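PDB 4P3G: signal recognition particle subunit SRP68 from Chaetomium thermophilum, which probably binds SRP RNA through this N-terminal RNA-binding domain, as part of the particle that targets nascent secretory and membrane proteins to the endoplasmic reticulum. Local coordinates for residues A[84-90]-A[108-113]; A[160-164]-A[200-205]; A[171-175]-A[186-190]. All blocks are in the same frame, centred on the assembly; numbering follows the deposited sequence.

Contact 1: residues A[84-90]-A[108-113]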
loop_
_atom_site.group_PDB
_atom_site.type_symbol
_atom_site.label_atom_id
_atom_site.label_comp_id
_atom_site.label_asym_id
_atom_site.label_seq_id
_atom_site.Cartn_x
_atom_site.Cartn_y
_atom_site.Cartn_z
ATOM N N TRP A 84 -11.194 -26.188 -16.723
ATOM C CA TRP A 84 -10.309 -25.761 -15.669
ATOM C C TRP A 84 -9.429 -26.933 -15.235
ATOM O O TRP A 84 -8.209 -26.788 -15.030
ATOM C CB TRP A 84 -11.124 -25.253 -14.487
ATOM C CG TRP A 84 -10.287 -24.718 -13.378
ATOM C CD1 TRP A 84 -9.732 -23.471 -13.307
ATOM C CD2 TRP A 84 -9.876 -25.413 -12.191
ATOM N NE1 TRP A 84 -9.006 -23.351 -12.146
ATOM C CE2 TRP A 84 -9.088 -24.524 -11.440
ATOM C CE3 TRP A 84 -10.098 -26.702 -11.696
ATOM C CZ2 TRP A 84 -8.512 -24.880 -10.227
ATOM C CZ3 TRP A 84 -9.535 -27.058 -10.470
ATOM C CH2 TRP A 84 -8.753 -26.150 -9.756
ATOM N N ALA A 85 -10.060 -28.098 -15.092
ATOM C CA ALA A 85 -9.378 -29.305 -14.635
ATOM C C ALA A 85 -8.297 -29.699 -15.636
ATOM O O ALA A 85 -7.153 -30.018 -15.284
ATOM C CB ALA A 85 -10.381 -30.429 -14.488
ATOM N N HIS A 86 -8.671 -29.645 -16.904
ATOM C CA HIS A 86 -7.771 -30.018 -17.970
ATOM C C HIS A 86 -6.568 -29.070 -17.941
ATOM O O HIS A 86 -5.416 -29.496 -18.055
ATOM C CB HIS A 86 -8.521 -30.010 -19.307
ATOM C CG HIS A 86 -7.734 -30.562 -20.448
ATOM N ND1 HIS A 86 -6.522 -31.199 -20.288
ATOM C CD2 HIS A 86 -7.972 -30.542 -21.785
ATOM C CE1 HIS A 86 -6.043 -31.538 -21.471
ATOM N NE2 HIS A 86 -6.905 -31.148 -22.396
ATOM N N ALA A 87 -6.840 -27.781 -17.774
ATOM C CA ALA A 87 -5.779 -26.790 -17.716
ATOM C C ALA A 87 -4.891 -27.025 -16.495
ATOM O O ALA A 87 -3.666 -26.959 -16.603
ATOM C CB ALA A 87 -6.348 -25.408 -17.700
HETATM N N MSE A 88 -5.495 -27.335 -15.348
HETATM C CA MSE A 88 -4.718 -27.518 -14.121
HETATM C C MSE A 88 -3.903 -28.789 -14.139
HETATM O O MSE A 88 -2.841 -28.859 -13.521
HETATM C CB MSE A 88 -5.612 -27.525 -12.884
HETATM C CG MSE A 88 -6.174 -26.165 -12.486
HETATM SE SE MSE A 88 -4.872 -24.739 -12.234
HETATM C CE MSE A 88 -4.910 -23.871 -13.991
ATOM N N ALA A 89 -4.417 -29.797 -14.842
ATOM C CA ALA A 89 -3.733 -31.075 -14.977
ATOM C C ALA A 89 -2.461 -30.978 -15.817
ATOM O O ALA A 89 -1.440 -31.565 -15.458
ATOM C CB ALA A 89 -4.667 -32.105 -15.562
HETATM N N MSE A 90 -2.510 -30.257 -16.933
HETATM C CA MSE A 90 -1.307 -30.083 -17.750
HETATM C C MSE A 90 -0.265 -29.273 -17.000
HETATM O O MSE A 90 0.922 -29.599 -16.992
HETATM C CB MSE A 90 -1.633 -29.406 -19.071
HETATM C CG MSE A 90 -2.719 -30.115 -19.825
HETATM SE SE MSE A 90 -3.144 -29.250 -21.499
HETATM C CE MSE A 90 -1.500 -29.597 -22.449
ATOM N N HIS A 108 -2.319 -24.156 -25.009
ATOM C CA HIS A 108 -3.431 -25.091 -24.813
ATOM C C HIS A 108 -4.039 -24.923 -23.412
ATOM O O HIS A 108 -5.252 -24.994 -23.221
ATOM C CB HIS A 108 -2.955 -26.529 -25.030
ATOM C CG HIS A 108 -4.059 -27.533 -25.122
ATOM N ND1 HIS A 108 -3.908 -28.846 -24.742
ATOM C CD2 HIS A 108 -5.345 -27.423 -25.563
ATOM C CE1 HIS A 108 -5.041 -29.504 -24.932
ATOM N NE2 HIS A 108 -5.925 -28.656 -25.433
ATOM N N ILE A 109 -3.172 -24.721 -22.430
ATOM C CA ILE A 109 -3.601 -24.443 -21.068
ATOM C C ILE A 109 -4.425 -23.161 -21.014
ATOM O O ILE A 109 -5.469 -23.111 -20.388
ATOM C CB ILE A 109 -2.394 -24.324 -20.143
ATOM C CG1 ILE A 109 -1.801 -25.716 -19.941
ATOM C CG2 ILE A 109 -2.809 -23.763 -18.816
ATOM C CD1 ILE A 109 -0.609 -25.735 -19.050
ATOM N N VAL A 110 -3.956 -22.132 -21.696
ATOM C CA VAL A 110 -4.673 -20.879 -21.732
ATOM C C VAL A 110 -6.011 -21.030 -22.454
ATOM O O VAL A 110 -7.015 -20.508 -21.970
ATOM C CB VAL A 110 -3.821 -19.784 -22.363
ATOM C CG1 VAL A 110 -4.675 -18.581 -22.701
ATOM C CG2 VAL A 110 -2.701 -19.390 -21.399
ATOM N N SER A 111 -6.032 -21.784 -23.562
ATOM C CA SER A 111 -7.265 -22.083 -24.331
ATOM C C SER A 111 -8.381 -22.653 -23.487
ATOM O O SER A 111 -9.549 -22.333 -23.690
ATOM C CB SER A 111 -7.003 -23.100 -25.427
ATOM O OG SER A 111 -6.200 -22.578 -26.444
ATOM N N ARG A 112 -8.002 -23.541 -22.576
ATOM C CA ARG A 112 -8.928 -24.232 -21.709
ATOM C C ARG A 112 -9.549 -23.255 -20.767
ATOM O O ARG A 112 -10.770 -23.155 -20.663
ATOM C CB ARG A 112 -8.228 -25.338 -20.909
ATOM C CG ARG A 112 -8.310 -26.744 -21.495
ATOM C CD ARG A 112 -8.253 -26.730 -23.008
ATOM N NE ARG A 112 -9.588 -26.797 -23.599
ATOM C CZ ARG A 112 -9.853 -26.459 -24.855
ATOM N NH1 ARG A 112 -8.874 -26.021 -25.649
ATOM N NH2 ARG A 112 -11.098 -26.548 -25.310
ATOM N N LEU A 113 -8.687 -22.516 -20.087
ATOM C CA LEU A 113 -9.128 -21.501 -19.148
ATOM C C LEU A 113 -9.974 -20.416 -19.805
ATOM O O LEU A 113 -10.979 -19.992 -19.246
ATOM C CB LEU A 113 -7.915 -20.883 -18.491
ATOM C CG LEU A 113 -7.147 -21.801 -17.559
ATOM C CD1 LEU A 113 -5.942 -21.031 -17.105
ATOM C CD2 LEU A 113 -8.007 -22.171 -16.382
#
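How closely two helices can approach depends on the size of the residues between them, and residues 84-90 and 108-113 show the principle at its small end. The segments run antiparallel at 157°, their axes only 8.1 Å apart, and the CA atoms of Ala87 and Ile109 come within 4.6 Å. Alanine makes this possible: the Ala87 methyl is a small bump set into a hollow of the facing helix. CB of Ala87 rests 3.6 Å from the carbonyl O of Ile109, 3.7 Å from CB of Arg112 and 3.7 Å from CG of Leu113. Larger groups fill the space around it. Towards one end Leu113 extends its CD2 to within 3.8 Å of CD1 of Trp84, and the tip of Met88, a selenomethionine, curls back so that its CE lies 4.3 Å from Leu113 CD2. Towards the other, CB of Met90 packs against CG1 of Ile109 at 3.8 Å, and the selenium of Met90, likewise a selenomethionine, sits obliquely 3.4 Å from ND1 of His108. His86 covers the more open flank: its CD2 meets CG of Arg112 at 3.8 Å, and its NE2 lies 3.6 Å from CE1 of His108. Beyond the pair, Trp84 forms a cation-pi contact with Arg18, and Leu113 continues onto Ala153 of helix 136-156. No hydrogen bond or salt bridge crosses between the segments, so this hairpin of the RNA-binding domain, helices 71-93 and 103-128, is held here by close van der Waals fit, apolar inside and edged by histidine and arginine.

Contact 2: residues A[160-164]-A[200-205]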
loop_
_atom_site.group_PDB
_atom_site.type_symbol
_atom_site.label_atom_id
_atom_site.label_comp_id
_atom_site.label_asym_id
_atom_site.label_seq_id
_atom_site.Cartn_x
_atom_site.Cartn_y
_atom_site.Cartn_z
ATOM N N TRP A 160 -0.140 -9.803 -16.894
ATOM C CA TRP A 160 -0.320 -9.453 -15.483
ATOM C C TRP A 160 -1.308 -8.347 -15.176
ATOM O O TRP A 160 -2.081 -8.460 -14.232
ATOM C CB TRP A 160 1.022 -9.120 -14.848
ATOM C CG TRP A 160 2.062 -10.150 -15.120
ATOM C CD1 TRP A 160 3.217 -9.975 -15.814
ATOM C CD2 TRP A 160 2.032 -11.529 -14.737
ATOM N NE1 TRP A 160 3.932 -11.142 -15.859
ATOM C CE2 TRP A 160 3.220 -12.124 -15.217
ATOM C CE3 TRP A 160 1.124 -12.322 -14.022
ATOM C CZ2 TRP A 160 3.519 -13.478 -15.023
ATOM C CZ3 TRP A 160 1.425 -13.664 -13.816
ATOM C CH2 TRP A 160 2.625 -14.219 -14.304
ATOM N N GLY A 161 -1.279 -7.262 -15.934
ATOM C CA GLY A 161 -2.203 -6.190 -15.649
ATOM C C GLY A 161 -3.657 -6.593 -15.794
ATOM O O GLY A 161 -4.442 -6.463 -14.856
ATOM N N ALA A 162 -3.995 -7.170 -16.942
ATOM C CA ALA A 162 -5.378 -7.517 -17.244
ATOM C C ALA A 162 -5.918 -8.484 -16.216
ATOM O O ALA A 162 -7.074 -8.406 -15.816
ATOM C CB ALA A 162 -5.467 -8.125 -18.622
ATOM N N CYS A 163 -5.057 -9.396 -15.798
ATOM C CA CYS A 163 -5.401 -10.438 -14.846
ATOM C C CYS A 163 -5.760 -9.810 -13.496
ATOM O O CYS A 163 -6.629 -10.307 -12.756
ATOM C CB CYS A 163 -4.238 -11.437 -14.743
ATOM S SG CYS A 163 -3.643 -11.837 -13.084
ATOM N N LEU A 164 -5.050 -8.731 -13.167
ATOM C CA LEU A 164 -5.280 -8.012 -11.931
ATOM C C LEU A 164 -6.640 -7.359 -11.970
ATOM O O LEU A 164 -7.309 -7.279 -10.943
ATOM C CB LEU A 164 -4.186 -6.996 -11.669
ATOM C CG LEU A 164 -2.933 -7.680 -11.178
ATOM C CD1 LEU A 164 -1.823 -6.663 -10.981
ATOM C CD2 LEU A 164 -3.250 -8.370 -9.890
ATOM N N PHE A 200 1.304 -12.172 -6.547
ATOM C CA PHE A 200 2.288 -12.564 -7.536
ATOM C C PHE A 200 2.214 -11.679 -8.765
ATOM O O PHE A 200 3.235 -11.155 -9.241
ATOM C CB PHE A 200 2.086 -14.022 -7.923
ATOM C CG PHE A 200 3.123 -14.541 -8.862
ATOM C CD1 PHE A 200 4.351 -14.956 -8.397
ATOM C CD2 PHE A 200 2.864 -14.606 -10.225
ATOM C CE1 PHE A 200 5.312 -15.424 -9.279
ATOM C CE2 PHE A 200 3.816 -15.077 -11.113
ATOM C CZ PHE A 200 5.047 -15.493 -10.634
ATOM N N ALA A 201 1.008 -11.545 -9.302
ATOM C CA ALA A 201 0.811 -10.743 -10.501
ATOM C C ALA A 201 1.181 -9.286 -10.252
ATOM O O ALA A 201 1.679 -8.609 -11.146
ATOM C CB ALA A 201 -0.609 -10.851 -10.987
ATOM N N ALA A 202 0.911 -8.790 -9.049
ATOM C CA ALA A 202 1.224 -7.399 -8.740
ATOM C C ALA A 202 2.745 -7.256 -8.703
ATOM O O ALA A 202 3.309 -6.314 -9.251
ATOM C CB ALA A 202 0.600 -6.985 -7.432
ATOM N N TYR A 203 3.408 -8.242 -8.116
ATOM C CA TYR A 203 4.854 -8.273 -8.135
ATOM C C TYR A 203 5.383 -8.271 -9.566
ATOM O O TYR A 203 6.271 -7.493 -9.895
ATOM C CB TYR A 203 5.365 -9.513 -7.430
ATOM C CG TYR A 203 6.849 -9.639 -7.569
ATOM C CD1 TYR A 203 7.706 -8.757 -6.899
ATOM C CD2 TYR A 203 7.405 -10.597 -8.415
ATOM C CE1 TYR A 203 9.065 -8.843 -7.044
ATOM C CE2 TYR A 203 8.765 -10.687 -8.568
ATOM C CZ TYR A 203 9.602 -9.809 -7.882
ATOM O OH TYR A 203 10.972 -9.906 -8.033
ATOM N N GLN A 204 4.841 -9.127 -10.426
ATOM C CA GLN A 204 5.317 -9.177 -11.806
ATOM C C GLN A 204 5.088 -7.882 -12.526
ATOM O O GLN A 204 5.924 -7.435 -13.298
ATOM C CB GLN A 204 4.624 -10.289 -12.594
ATOM C CG GLN A 204 4.903 -11.670 -12.086
ATOM C CD GLN A 204 6.350 -12.048 -12.295
ATOM O OE1 GLN A 204 7.056 -11.438 -13.102
ATOM N NE2 GLN A 204 6.814 -13.039 -11.546
ATOM N N ALA A 205 3.964 -7.251 -12.231
ATOM C CA ALA A 205 3.608 -6.030 -12.911
ATOM C C ALA A 205 4.339 -4.816 -12.332
ATOM O O ALA A 205 4.204 -3.703 -12.856
ATOM C CB ALA A 205 2.091 -5.838 -12.873
#
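A single large side chain can define a helix interface, and Trp160, the first residue of helix 160-181, does so at the open end of an antiparallel hairpin in this all-helical, TPR-like domain. With chi1 at -49° (m), its indole lies across segment 200-205 of helix 186-205 as a knob in the hole formed by Phe200, Ala201, Gln204 and Ala205. Gln204 sets CB over the indole face, 3.3 Å from the centroid of the five-membered ring of Trp160, in a CH-pi contact; its m, m side chain carries the amide away from the indole. Phe200, t in chi1, turns its edge to the indole in an offset edge-to-face arrangement, CE2 lying 3.5 Å from Trp160 CH2. One turn on, Leu164 (m, t) sets CD2 3.8 Å from CB of Ala201. The small Ala201 and Ala205 leave room for Trp160 and Leu164, although the axes remain 9.0 Å apart. From helix 136-156, Phe155 packs edge-to-face with Trp160; a second subunit adds Ala220 against Leu164.

Contact 3: residues A[171-175]-A[186-190]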
loop_
_atom_site.group_PDB
_atom_site.type_symbol
_atom_site.label_atom_id
_atom_site.label_comp_id
_atom_site.label_asym_id
_atom_site.label_seq_id
_atom_site.Cartn_x
_atom_site.Cartn_y
_atom_site.Cartn_z
ATOM N N ARG A 171 -12.308 -10.529 -6.017
ATOM C CA ARG A 171 -11.918 -10.366 -4.637
ATOM C C ARG A 171 -12.853 -9.415 -3.892
ATOM O O ARG A 171 -13.245 -9.670 -2.739
ATOM C CB ARG A 171 -10.503 -9.820 -4.542
ATOM C CG ARG A 171 -10.132 -9.487 -3.114
ATOM C CD ARG A 171 -8.686 -9.267 -3.025
ATOM N NE ARG A 171 -8.193 -9.570 -1.700
ATOM C CZ ARG A 171 -7.992 -8.657 -0.763
ATOM N NH1 ARG A 171 -8.283 -7.387 -1.010
ATOM N NH2 ARG A 171 -7.519 -9.020 0.414
ATOM N N ILE A 172 -13.228 -8.327 -4.562
ATOM C CA ILE A 172 -14.087 -7.343 -3.922
ATOM C C ILE A 172 -15.433 -7.978 -3.605
ATOM O O ILE A 172 -15.891 -7.932 -2.468
ATOM C CB ILE A 172 -14.234 -6.102 -4.809
ATOM C CG1 ILE A 172 -12.906 -5.326 -4.815
ATOM C CG2 ILE A 172 -15.339 -5.247 -4.300
ATOM C CD1 ILE A 172 -12.825 -4.262 -5.872
ATOM N N ILE A 173 -16.023 -8.633 -4.603
ATOM C CA ILE A 173 -17.295 -9.311 -4.444
ATOM C C ILE A 173 -17.199 -10.436 -3.421
ATOM O O ILE A 173 -18.043 -10.539 -2.527
ATOM C CB ILE A 173 -17.775 -9.860 -5.782
ATOM C CG1 ILE A 173 -17.992 -8.696 -6.759
ATOM C CG2 ILE A 173 -19.056 -10.694 -5.619
ATOM C CD1 ILE A 173 -18.627 -9.106 -8.060
ATOM N N TYR A 174 -16.156 -11.260 -3.518
ATOM C CA TYR A 174 -16.007 -12.372 -2.576
ATOM C C TYR A 174 -15.796 -11.921 -1.142
ATOM O O TYR A 174 -16.326 -12.516 -0.202
ATOM C CB TYR A 174 -14.885 -13.287 -2.987
ATOM C CG TYR A 174 -15.252 -14.304 -4.024
ATOM C CD1 TYR A 174 -16.458 -15.007 -3.969
ATOM C CD2 TYR A 174 -14.392 -14.547 -5.075
ATOM C CE1 TYR A 174 -16.758 -15.935 -4.930
ATOM C CE2 TYR A 174 -14.679 -15.451 -6.020
ATOM C CZ TYR A 174 -15.853 -16.154 -5.957
ATOM O OH TYR A 174 -16.079 -17.051 -6.972
ATOM N N THR A 175 -15.053 -10.839 -0.976
ATOM C CA THR A 175 -14.830 -10.326 0.357
ATOM C C THR A 175 -16.149 -9.953 0.983
ATOM O O THR A 175 -16.360 -10.145 2.182
ATOM C CB THR A 175 -13.886 -9.130 0.347
ATOM O OG1 THR A 175 -12.568 -9.582 0.001
ATOM C CG2 THR A 175 -13.849 -8.508 1.695
ATOM N N PHE A 186 -15.631 -18.923 1.298
ATOM C CA PHE A 186 -15.133 -17.745 0.582
ATOM C C PHE A 186 -13.791 -17.263 1.149
ATOM O O PHE A 186 -12.922 -16.853 0.382
ATOM C CB PHE A 186 -16.162 -16.635 0.624
ATOM C CG PHE A 186 -17.458 -17.000 -0.022
ATOM C CD1 PHE A 186 -17.591 -16.983 -1.395
ATOM C CD2 PHE A 186 -18.560 -17.359 0.753
ATOM C CE1 PHE A 186 -18.813 -17.322 -1.992
ATOM C CE2 PHE A 186 -19.781 -17.697 0.169
ATOM C CZ PHE A 186 -19.904 -17.685 -1.205
ATOM N N LYS A 187 -13.607 -17.314 2.475
ATOM C CA LYS A 187 -12.305 -16.941 3.024
ATOM C C LYS A 187 -11.229 -17.900 2.519
ATOM O O LYS A 187 -10.161 -17.444 2.098
ATOM C CB LYS A 187 -12.292 -16.894 4.554
ATOM C CG LYS A 187 -13.094 -15.750 5.137
ATOM C CD LYS A 187 -12.864 -15.571 6.636
ATOM C CE LYS A 187 -13.611 -14.336 7.177
ATOM N NZ LYS A 187 -13.440 -14.138 8.658
ATOM N N GLU A 188 -11.532 -19.201 2.446
ATOM C CA GLU A 188 -10.519 -20.136 1.964
ATOM C C GLU A 188 -10.206 -19.797 0.528
ATOM O O GLU A 188 -9.051 -19.771 0.139
ATOM C CB GLU A 188 -10.976 -21.590 2.045
ATOM C CG GLU A 188 -11.253 -22.090 3.449
ATOM C CD GLU A 188 -11.849 -23.491 3.471
ATOM O OE1 GLU A 188 -12.195 -24.022 2.388
ATOM O OE2 GLU A 188 -12.002 -24.047 4.583
ATOM N N LEU A 189 -11.228 -19.525 -0.266
ATOM C CA LEU A 189 -10.975 -19.225 -1.657
ATOM C C LEU A 189 -10.163 -17.913 -1.816
ATOM O O LEU A 189 -9.234 -17.852 -2.632
ATOM C CB LEU A 189 -12.288 -19.136 -2.422
ATOM C CG LEU A 189 -12.140 -19.046 -3.940
ATOM C CD1 LEU A 189 -11.429 -20.288 -4.499
ATOM C CD2 LEU A 189 -13.478 -18.853 -4.616
ATOM N N LEU A 190 -10.472 -16.893 -1.004
ATOM C CA LEU A 190 -9.740 -15.627 -1.028
ATOM C C LEU A 190 -8.314 -15.866 -0.562
ATOM O O LEU A 190 -7.331 -15.408 -1.172
ATOM C CB LEU A 190 -10.399 -14.617 -0.076
ATOM C CG LEU A 190 -11.751 -13.992 -0.465
ATOM C CD1 LEU A 190 -12.441 -13.405 0.742
ATOM C CD2 LEU A 190 -11.555 -12.953 -1.536
#
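Where consecutive helices form a hairpin, the start of the second packs against the later part of the first. Phe186 opens helix 186-205 by pointing its CB towards helix 160-181; its CD1 comes 3.4 Å from CD1 of Tyr174, the two rings meeting rim to rim with planes at 38°. Lys187 and Glu188 then turn off this interface. Leu189 returns to it, laying CD2 over the face of the Tyr174 ring, 4.2 Å from the centroid, in a CH-pi contact. Leu190 follows with its end directed inwards: CD2 lies 3.6 Å from Tyr174 CB, 3.8 Å from Thr175 OG1 and 3.9 Å from the carbonyl O of Arg171. The Thr175 OG1 hydroxyl donates a 2.8 Å hydrogen bond to O of Arg171 and so is satisfied within its own helix. Between the segments themselves no hydrogen bond forms; aromatic and aliphatic surfaces join them, while the charge of Arg171 is paired in a salt bridge with Asp195, further along helix 186-205.

How the contacts relate
The three contacts illustrate how an all-helical domain is assembled from antiparallel pairs of neighbouring helices. Contact 1 comes first in the chain and joins helices 71-93 and 103-128. Contacts 2 and 3 follow, both between helices 160-181 and 186-205, and the two segments of contact 3 fall between those of contact 2: contact 3 lies near the turn of that hairpin, contact 2 near its open end, their centres about 18 Å apart. Contact 1 lies about 20 Å from contact 2 and about 23 Å from contact 3, centre to centre. None touches another, but helix 136-156 reaches all three, linking the two hairpins into one TPR-like RNA-binding domain.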